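Local atomic coordinates of tapirin (Caldicellulosiruptor hydrothermalis, PDB entry 6N2C), a protein that probably binds cellulose at the cell surface and so helps an extremely thermophilic bacterium adhere to plant biomass, through a zinc-binding beta-helix domain. Residues A[328-339]-A[349-360]; A[362-370]-A[385-393]. One frame throughout, in Å; residues are numbered along the deposited sequence.

How the contacts relate
Contact 1 (328-339 with 349-360) and contact 2 (362-370 with 385-393) follow one another along the chain and both join successive coils of the same right-handed parallel beta-helix. Their centres lie about 15 Å apart. Contact 1 covers a corner, the face of strands 333-335 and 354-356, and the start of the next face; contact 2 covers the following corner and the face of strands 368-371 and 388-391. Strand 359-363 serves both, its first residues in contact 1 and its last in contact 2. They also touch directly, A349 N lying 3.0 Å from D370 O, probably a hydrogen bond. Both lie away from the zinc site of H530, D532 and E551.

Contact 1. Residues A[328-339]-A[349-360]; sequences LKSNSKLFGGDI and ADVGTVVYANNL
I339 packs against the next coil inside the helix: its CB lies 3.7 Å from L360 CD1, CG2 touches that same methyl, CG1 reaches A357 CB, and CD1 ends 3.6 Å from V355 CG1. With CG1 anti to the carbonyl carbon (chi1 -63°) and the chain then extended, the tip is turned back toward V355 of strand 354-356. L334 CD1 and L328 CD1 meet the other methyl of V355, CG2, so both its branches are used. On the face bearing F335 and Y356 the rings are nearly parallel, 6° apart, but slid so far that they barely overlap; F335 CE1 is 3.7 Å from Y356 CD2. At the next corner D338 OD1 accepts N359 N at 2.8 Å, approached from above the carboxylate plane, and a weak bond from N358 ND2. An alanine at D338 would remove this acceptor and is likely to leave N359 N without its mate on the neighbouring coil. At the other end, D350 N donates to L328 O, and T353 OG1 bonds D350 O and pairs with T374 OG1. Strands 333-335 and 354-356 run 4.8 Å apart at 2°, with Y356 N bonded to L334 O, the in-register parallel ladder of a beta-helix.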
loop_
_atom_site.group_PDB
_atom_site.type_symbol
_atom_site.label_atom_id
_atom_site.label_comp_id
_atom_site.label_asym_id
_atom_site.label_seq_id
_atom_site.Cartn_x
_atom_site.Cartn_y
_atom_site.Cartn_z
ATOM N N LEU A 328 6.725 16.117 1.246
ATOM C CA LEU A 328 8.003 15.415 1.555
ATOM C C LEU A 328 8.462 15.907 2.911
ATOM O O LEU A 328 8.769 17.087 3.077
ATOM C CB LEU A 328 9.031 15.642 0.480
ATOM C CG LEU A 328 8.615 15.363 -0.949
ATOM C CD1 LEU A 328 9.762 15.568 -1.859
ATOM C CD2 LEU A 328 7.982 13.987 -1.112
ATOM N N LYS A 329 8.433 15.030 3.919
ATOM C CA LYS A 329 8.924 15.378 5.238
ATOM C C LYS A 329 10.453 15.538 5.234
ATOM O O LYS A 329 11.133 15.185 4.268
ATOM C CB LYS A 329 8.479 14.344 6.270
ATOM C CG LYS A 329 6.961 14.286 6.487
ATOM C CD LYS A 329 6.382 15.662 6.918
ATOM C CE LYS A 329 5.161 15.616 7.809
ATOM N NZ LYS A 329 4.304 16.853 7.798
ATOM N N SER A 330 10.997 16.070 6.314
ATOM C CA SER A 330 12.388 16.437 6.313
ATOM C C SER A 330 13.274 15.254 5.967
ATOM O O SER A 330 13.034 14.122 6.408
ATOM C CB SER A 330 12.795 17.025 7.670
ATOM O OG SER A 330 12.749 16.028 8.647
ATOM N N ASN A 331 14.280 15.534 5.153
ATOM C CA ASN A 331 15.285 14.582 4.643
ATOM C C ASN A 331 14.789 13.422 3.735
ATOM O O ASN A 331 15.575 12.509 3.346
ATOM C CB ASN A 331 16.166 14.037 5.779
ATOM C CG ASN A 331 16.781 15.169 6.587
ATOM O OD1 ASN A 331 16.484 15.349 7.766
ATOM N ND2 ASN A 331 17.560 15.955 5.930
ATOM N N SER A 332 13.523 13.472 3.342
ATOM C CA SER A 332 12.992 12.430 2.489
ATOM C C SER A 332 13.346 12.696 1.025
ATOM O O SER A 332 13.878 13.805 0.636
ATOM C CB SER A 332 11.477 12.322 2.626
ATOM O OG SER A 332 10.838 13.537 2.175
ATOM N N LYS A 333 13.040 11.715 0.184
ATOM C CA LYS A 333 13.503 11.711 -1.171
ATOM C C LYS A 333 12.402 11.270 -2.106
ATOM O O LYS A 333 11.518 10.491 -1.695
ATOM C CB LYS A 333 14.735 10.799 -1.244
ATOM C CG LYS A 333 15.879 11.275 -0.266
ATOM C CD LYS A 333 16.852 10.180 0.135
ATOM C CE LYS A 333 17.834 10.617 1.227
ATOM N NZ LYS A 333 17.292 10.660 2.619
ATOM N N LEU A 334 12.423 11.769 -3.338
ATOM C CA LEU A 334 11.677 11.155 -4.418
ATOM C C LEU A 334 12.648 10.561 -5.381
ATOM O O LEU A 334 13.619 11.245 -5.816
ATOM C CB LEU A 334 10.824 12.186 -5.167
ATOM C CG LEU A 334 9.655 12.797 -4.384
ATOM C CD1 LEU A 334 8.844 13.731 -5.262
ATOM C CD2 LEU A 334 8.757 11.699 -3.902
ATOM N N PHE A 335 12.379 9.342 -5.854
ATOM C CA PHE A 335 13.179 8.662 -6.852
ATOM C C PHE A 335 12.287 8.339 -8.065
ATOM O O PHE A 335 11.556 7.314 -8.042
ATOM C CB PHE A 335 13.832 7.330 -6.313
ATOM C CG PHE A 335 14.739 7.528 -5.106
ATOM C CD1 PHE A 335 15.976 8.053 -5.288
ATOM C CD2 PHE A 335 14.325 7.254 -3.837
ATOM C CE1 PHE A 335 16.846 8.253 -4.224
ATOM C CE2 PHE A 335 15.155 7.471 -2.769
ATOM C CZ PHE A 335 16.445 7.961 -2.961
ATOM N N GLY A 336 12.341 9.160 -9.107
ATOM C CA GLY A 336 11.696 8.881 -10.331
ATOM C C GLY A 336 12.587 8.271 -11.343
ATOM O O GLY A 336 13.838 8.188 -11.077
ATOM N N GLY A 337 12.082 7.926 -12.534
ATOM C CA GLY A 337 10.710 8.084 -12.953
ATOM C C GLY A 337 10.452 9.485 -13.458
ATOM O O GLY A 337 11.252 10.424 -13.224
ATOM N N ASP A 338 9.263 9.652 -14.035
ATOM C CA ASP A 338 8.838 10.961 -14.479
ATOM C C ASP A 338 7.838 11.525 -13.506
ATOM O O ASP A 338 7.017 10.796 -12.892
ATOM C CB ASP A 338 8.185 10.838 -15.898
ATOM C CG ASP A 338 9.139 10.361 -16.966
ATOM O OD1 ASP A 338 10.376 10.534 -16.867
ATOM O OD2 ASP A 338 8.611 9.886 -17.973
ATOM N N ILE A 339 7.867 12.851 -13.396
ATOM C CA ILE A 339 7.025 13.568 -12.509
ATOM C C ILE A 339 6.266 14.603 -13.343
ATOM O O ILE A 339 6.901 15.323 -14.139
ATOM C CB ILE A 339 7.844 14.303 -11.524
ATOM C CG1 ILE A 339 8.682 13.374 -10.636
ATOM C CG2 ILE A 339 6.940 15.089 -10.589
ATOM C CD1 ILE A 339 9.448 14.075 -9.492
ATOM N N ALA A 349 7.694 20.422 0.247
ATOM C CA ALA A 349 8.824 19.682 0.774
ATOM C C ALA A 349 9.565 20.430 1.832
ATOM O O ALA A 349 9.793 21.651 1.721
ATOM C CB ALA A 349 9.772 19.260 -0.332
ATOM N N ASP A 350 9.973 19.704 2.851
ATOM C CA ASP A 350 10.648 20.298 4.005
ATOM C C ASP A 350 12.135 20.247 3.851
ATOM O O ASP A 350 12.685 19.862 2.804
ATOM C CB ASP A 350 10.177 19.577 5.297
ATOM C CG ASP A 350 8.685 19.697 5.566
ATOM O OD1 ASP A 350 8.001 20.655 5.130
ATOM O OD2 ASP A 350 8.168 18.781 6.238
ATOM N N VAL A 351 12.830 20.715 4.883
ATOM C CA VAL A 351 14.311 20.727 4.900
ATOM C C VAL A 351 15.010 19.422 4.493
ATOM O O VAL A 351 14.604 18.346 4.887
ATOM C CB VAL A 351 14.834 21.177 6.303
ATOM C CG1 VAL A 351 14.372 20.208 7.407
ATOM C CG2 VAL A 351 16.344 21.325 6.336
ATOM N N GLY A 352 16.087 19.532 3.728
ATOM C CA GLY A 352 16.899 18.409 3.379
ATOM C C GLY A 352 16.428 17.421 2.302
ATOM O O GLY A 352 17.083 16.401 2.024
ATOM N N THR A 353 15.284 17.697 1.731
ATOM C CA THR A 353 14.700 16.869 0.741
ATOM C C THR A 353 15.385 16.980 -0.599
ATOM O O THR A 353 15.968 18.041 -0.954
ATOM C CB THR A 353 13.191 17.201 0.629
ATOM O OG1 THR A 353 12.989 18.620 0.418
ATOM C CG2 THR A 353 12.473 16.797 1.880
ATOM N N VAL A 354 15.340 15.891 -1.363
ATOM C CA VAL A 354 15.905 15.859 -2.702
ATOM C C VAL A 354 14.903 15.141 -3.597
ATOM O O VAL A 354 14.335 14.157 -3.185
ATOM C CB VAL A 354 17.285 15.070 -2.704
ATOM C CG1 VAL A 354 17.881 15.026 -4.073
ATOM C CG2 VAL A 354 18.243 15.730 -1.742
ATOM N N VAL A 355 14.786 15.594 -4.832
ATOM C CA VAL A 355 13.950 14.979 -5.829
ATOM C C VAL A 355 14.790 14.585 -7.012
ATOM O O VAL A 355 15.587 15.428 -7.519
ATOM C CB VAL A 355 12.857 15.974 -6.281
ATOM C CG1 VAL A 355 12.121 15.443 -7.548
ATOM C CG2 VAL A 355 11.941 16.250 -5.143
ATOM N N TYR A 356 14.767 13.295 -7.385
ATOM C CA TYR A 356 15.348 12.792 -8.620
ATOM C C TYR A 356 14.301 12.364 -9.649
ATOM O O TYR A 356 13.344 11.684 -9.310
ATOM C CB TYR A 356 16.215 11.569 -8.330
ATOM C CG TYR A 356 17.347 11.800 -7.336
ATOM C CD1 TYR A 356 18.615 12.284 -7.767
ATOM C CD2 TYR A 356 17.194 11.499 -6.021
ATOM C CE1 TYR A 356 19.632 12.486 -6.819
ATOM C CE2 TYR A 356 18.221 11.629 -5.120
ATOM C CZ TYR A 356 19.426 12.139 -5.522
ATOM O OH TYR A 356 20.411 12.321 -4.612
ATOM N N ALA A 357 14.492 12.771 -10.869
ATOM C CA ALA A 357 13.634 12.442 -11.961
ATOM C C ALA A 357 14.355 12.283 -13.262
ATOM O O ALA A 357 15.503 12.697 -13.500
ATOM C CB ALA A 357 12.572 13.551 -12.124
ATOM N N ASN A 358 13.701 11.535 -14.134
ATOM C CA ASN A 358 14.018 11.516 -15.559
ATOM C C ASN A 358 13.366 12.786 -16.179
ATOM O O ASN A 358 14.010 13.817 -16.240
ATOM C CB ASN A 358 13.523 10.222 -16.172
ATOM C CG ASN A 358 13.815 10.139 -17.633
ATOM O OD1 ASN A 358 14.851 10.611 -18.072
ATOM N ND2 ASN A 358 12.919 9.549 -18.398
ATOM N N ASN A 359 12.082 12.746 -16.558
ATOM C CA ASN A 359 11.372 13.944 -17.000
ATOM C C ASN A 359 10.676 14.605 -15.861
ATOM O O ASN A 359 10.067 13.955 -15.016
ATOM C CB ASN A 359 10.414 13.619 -18.132
ATOM C CG ASN A 359 11.147 13.066 -19.330
ATOM O OD1 ASN A 359 12.249 13.533 -19.678
ATOM N ND2 ASN A 359 10.622 12.021 -19.907
ATOM N N LEU A 360 10.775 15.938 -15.789
ATOM C CA LEU A 360 10.062 16.688 -14.766
ATOM C C LEU A 360 9.236 17.745 -15.511
ATOM O O LEU A 360 9.813 18.614 -16.218
ATOM C CB LEU A 360 11.039 17.350 -13.784
ATOM C CG LEU A 360 10.375 18.332 -12.809
ATOM C CD1 LEU A 360 9.252 17.739 -11.957
ATOM C CD2 LEU A 360 11.343 19.021 -11.906
HETATM O O HOH W 1 5.620 19.246 7.174
HETATM O O HOH W 2 9.396 17.495 8.062
HETATM O O HOH W 3 17.218 13.952 1.184
HETATM O O HOH W 4 19.203 14.999 3.992
#

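Contact 2. Residues A[362-370]-A[385-393]; sequences IIGSSATID and GEVKLNVKK
V387 crosses I362 of the preceding coil at about a right angle, its CG1 touching I362 CG2 at a corner in the interior of a parallel beta-helix. V387 CG1, anti to the carbonyl carbon (chi1 -58°), also comes against the backbone oxygens I362 O and G364 O. Beside it, in the conformer given, L389 CD2 meets two isoleucines, I362 CD1 at 3.6 Å and I369 CD1 at 3.9 Å. The two approaches differ in that conformer: I362 comes tip to tip from the strand before the corner, whereas I369 lies alongside L389 and points the same way. This follows from the coil path, since I369 is the direct partner of L389 in the ladder and I362 belongs to the adjoining face. Further along, I369 CG2 meets V391 CG1, extending the apolar row.

What sets these side chains in step is the backbone. K388 N donates to A367 O, I369 N to K388 O and N390 N to I369 O, so strand 388-391 alternately gives and accepts; the strand axes are 4.8 Å apart and inclined by 20°. Before the ladder, the type I turn from G364 to A367 takes the chain through the corner onto the next face, and S365 CA points its hydrogen at E386 O. E386 itself centres an inverse gamma turn, and its carboxylate is held outside these segments, with OE2 accepting from N406 N and S407 N.

On the outward face, T368 OG1 bonds S366 O, tying the strand start to the turn. D370 and N390 lie side by side there, carboxylate and amide planes 21° apart. The K388 chain, bent at its last two torsions, folds back over the turn until CE lies 3.5 Å from S365 O.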
loop_
_atom_site.group_PDB
_atom_site.type_symbol
_atom_site.label_atom_id
_atom_site.label_comp_id
_atom_site.label_asym_id
_atom_site.label_seq_id
_atom_site.Cartn_x
_atom_site.Cartn_y
_atom_site.Cartn_z
ATOM N N ILE A 362 6.121 20.700 -15.331
ATOM C CA ILE A 362 5.307 21.537 -14.442
ATOM C C ILE A 362 4.490 22.434 -15.384
ATOM O O ILE A 362 5.110 23.166 -16.231
ATOM C CB ILE A 362 6.168 22.386 -13.554
ATOM C CG1 ILE A 362 7.304 21.540 -12.870
ATOM C CG2 ILE A 362 5.409 23.001 -12.420
ATOM C CD1 ILE A 362 8.606 22.258 -12.741
ATOM N N ILE A 363 3.158 22.331 -15.313
ATOM C CA ILE A 363 2.295 22.776 -16.439
ATOM C C ILE A 363 1.200 23.641 -15.887
ATOM O O ILE A 363 0.351 23.175 -15.085
ATOM C CB ILE A 363 1.667 21.632 -17.255
ATOM C CG1 ILE A 363 2.696 20.594 -17.743
ATOM C CG2 ILE A 363 0.904 22.185 -18.464
ATOM C CD1 ILE A 363 3.820 21.088 -18.623
ATOM N N GLY A 364 1.217 24.942 -16.254
ATOM C CA GLY A 364 0.199 25.857 -15.830
ATOM C C GLY A 364 0.436 26.656 -14.590
ATOM O O GLY A 364 1.220 26.348 -13.727
ATOM N N SER A 365 -0.355 27.725 -14.478
ATOM C CA SER A 365 -0.192 28.732 -13.489
ATOM C C SER A 365 -0.570 28.350 -12.040
ATOM O O SER A 365 -0.134 29.011 -11.102
ATOM C CB SER A 365 -0.954 30.035 -13.951
ATOM O OG SER A 365 -2.359 29.852 -13.832
ATOM N N SER A 366 -1.344 27.276 -11.839
ATOM C CA SER A 366 -1.611 26.758 -10.465
ATOM C C SER A 366 -0.684 25.563 -10.046
ATOM O O SER A 366 -0.687 25.163 -8.901
ATOM C CB SER A 366 -3.056 26.246 -10.373
ATOM O OG SER A 366 -3.933 27.320 -10.575
ATOM N N ALA A 367 0.134 25.066 -10.951
ATOM C CA ALA A 367 1.064 23.902 -10.626
ATOM C C ALA A 367 2.173 24.454 -9.750
ATOM O O ALA A 367 2.775 25.506 -10.070
ATOM C CB ALA A 367 1.624 23.278 -11.860
ATOM N N THR A 368 2.424 23.781 -8.635
ATOM C CA THR A 368 3.229 24.346 -7.570
ATOM C C THR A 368 4.236 23.355 -7.042
ATOM O O THR A 368 3.874 22.198 -6.729
ATOM C CB THR A 368 2.351 24.757 -6.399
ATOM O OG1 THR A 368 1.354 25.742 -6.806
ATOM C CG2 THR A 368 3.151 25.369 -5.319
ATOM N N ILE A 369 5.478 23.802 -6.936
ATOM C CA ILE A 369 6.446 23.178 -6.056
ATOM C C ILE A 369 6.840 24.190 -4.996
ATOM O O ILE A 369 7.473 25.193 -5.275
ATOM C CB ILE A 369 7.665 22.641 -6.847
ATOM C CG1 ILE A 369 7.238 21.653 -7.969
ATOM C CG2 ILE A 369 8.667 22.019 -5.924
ATOM C CD1 ILE A 369 8.384 21.126 -8.862
ATOM N N ASP A 370 6.534 23.874 -3.756
ATOM C CA ASP A 370 6.882 24.714 -2.622
ATOM C C ASP A 370 7.854 23.989 -1.759
ATOM O O ASP A 370 7.465 23.209 -0.861
ATOM C CB ASP A 370 5.621 25.005 -1.852
ATOM C CG ASP A 370 5.872 25.894 -0.613
ATOM O OD1 ASP A 370 6.966 26.415 -0.376
ATOM O OD2 ASP A 370 4.928 26.047 0.108
ATOM N N GLY A 385 3.856 27.798 -18.923
ATOM C CA GLY A 385 3.123 28.769 -18.134
ATOM C C GLY A 385 3.807 29.351 -16.955
ATOM O O GLY A 385 4.976 29.043 -16.701
ATOM N N GLU A 386 3.077 30.177 -16.202
ATOM C CA GLU A 386 3.633 30.938 -15.105
ATOM C C GLU A 386 3.479 30.046 -13.915
ATOM O O GLU A 386 2.768 30.333 -12.947
ATOM C CB GLU A 386 2.945 32.304 -14.922
ATOM C CG GLU A 386 3.153 33.249 -16.181
ATOM C CD GLU A 386 4.578 33.807 -16.324
ATOM O OE1 GLU A 386 5.363 33.768 -15.336
ATOM O OE2 GLU A 386 4.984 34.259 -17.451
ATOM N N VAL A 387 4.270 28.962 -13.948
ATOM C CA VAL A 387 4.296 28.031 -12.804
ATOM C C VAL A 387 4.751 28.696 -11.491
ATOM O O VAL A 387 5.385 29.725 -11.471
ATOM C CB VAL A 387 5.146 26.767 -13.166
ATOM C CG1 VAL A 387 4.573 26.092 -14.397
ATOM C CG2 VAL A 387 6.612 27.090 -13.359
ATOM N N LYS A 388 4.449 28.052 -10.359
ATOM C CA LYS A 388 4.896 28.481 -9.108
ATOM C C LYS A 388 5.972 27.530 -8.587
ATOM O O LYS A 388 5.624 26.416 -8.108
ATOM C CB LYS A 388 3.778 28.520 -8.127
ATOM C CG LYS A 388 2.780 29.635 -8.421
ATOM C CD LYS A 388 1.749 29.673 -7.297
ATOM C CE LYS A 388 0.355 29.986 -7.803
ATOM N NZ LYS A 388 0.365 31.319 -8.461
ATOM N N LEU A 389 7.232 27.951 -8.661
ATOM C CA LEU A 389 8.370 27.129 -8.231
ATOM C C LEU A 389 9.131 27.902 -7.199
ATOM O O LEU A 389 9.452 29.076 -7.416
ATOM C CB LEU A 389 9.341 26.869 -9.351
ATOM C CG LEU A 389 8.954 26.143 -10.602
ATOM C CD1 LEU A 389 10.217 25.949 -11.427
ATOM C CD2 LEU A 389 8.340 24.810 -10.169
ATOM N N ASN A 390 9.351 27.293 -6.054
ATOM C CA ASN A 390 10.127 27.878 -4.977
ATOM C C ASN A 390 11.088 26.792 -4.441
ATOM O O ASN A 390 10.680 25.970 -3.570
ATOM C CB ASN A 390 9.167 28.397 -3.917
ATOM C CG ASN A 390 9.883 29.013 -2.747
ATOM O OD1 ASN A 390 11.034 29.476 -2.875
ATOM N ND2 ASN A 390 9.260 28.965 -1.600
ATOM N N VAL A 391 12.323 26.767 -4.941
ATOM C CA VAL A 391 13.256 25.727 -4.638
ATOM C C VAL A 391 14.630 26.257 -4.430
ATOM O O VAL A 391 14.879 27.463 -4.650
ATOM C CB VAL A 391 13.287 24.655 -5.739
ATOM C CG1 VAL A 391 11.882 24.166 -6.013
ATOM C CG2 VAL A 391 13.823 25.207 -7.059
ATOM N N LYS A 392 15.536 25.390 -3.988
ATOM C CA LYS A 392 16.923 25.835 -3.797
ATOM C C LYS A 392 17.755 25.687 -5.062
ATOM O O LYS A 392 18.479 26.609 -5.438
ATOM C CB LYS A 392 17.516 25.094 -2.636
ATOM C CG LYS A 392 18.956 25.485 -2.292
ATOM C CD LYS A 392 19.364 25.035 -0.900
ATOM C CE LYS A 392 19.861 23.604 -0.891
ATOM N NZ LYS A 392 20.106 23.129 0.503
ATOM N N LYS A 393 17.761 24.514 -5.672
ATOM C CA LYS A 393 18.571 24.271 -6.865
ATOM C C LYS A 393 17.903 23.291 -7.793
ATOM O O LYS A 393 17.252 22.348 -7.352
ATOM C CB LYS A 393 19.980 23.729 -6.494
ATOM C CG LYS A 393 20.946 23.474 -7.641
ATOM C CD LYS A 393 22.287 22.930 -7.155
ATOM C CE LYS A 393 23.328 22.974 -8.246
ATOM N NZ LYS A 393 24.614 22.339 -7.767
#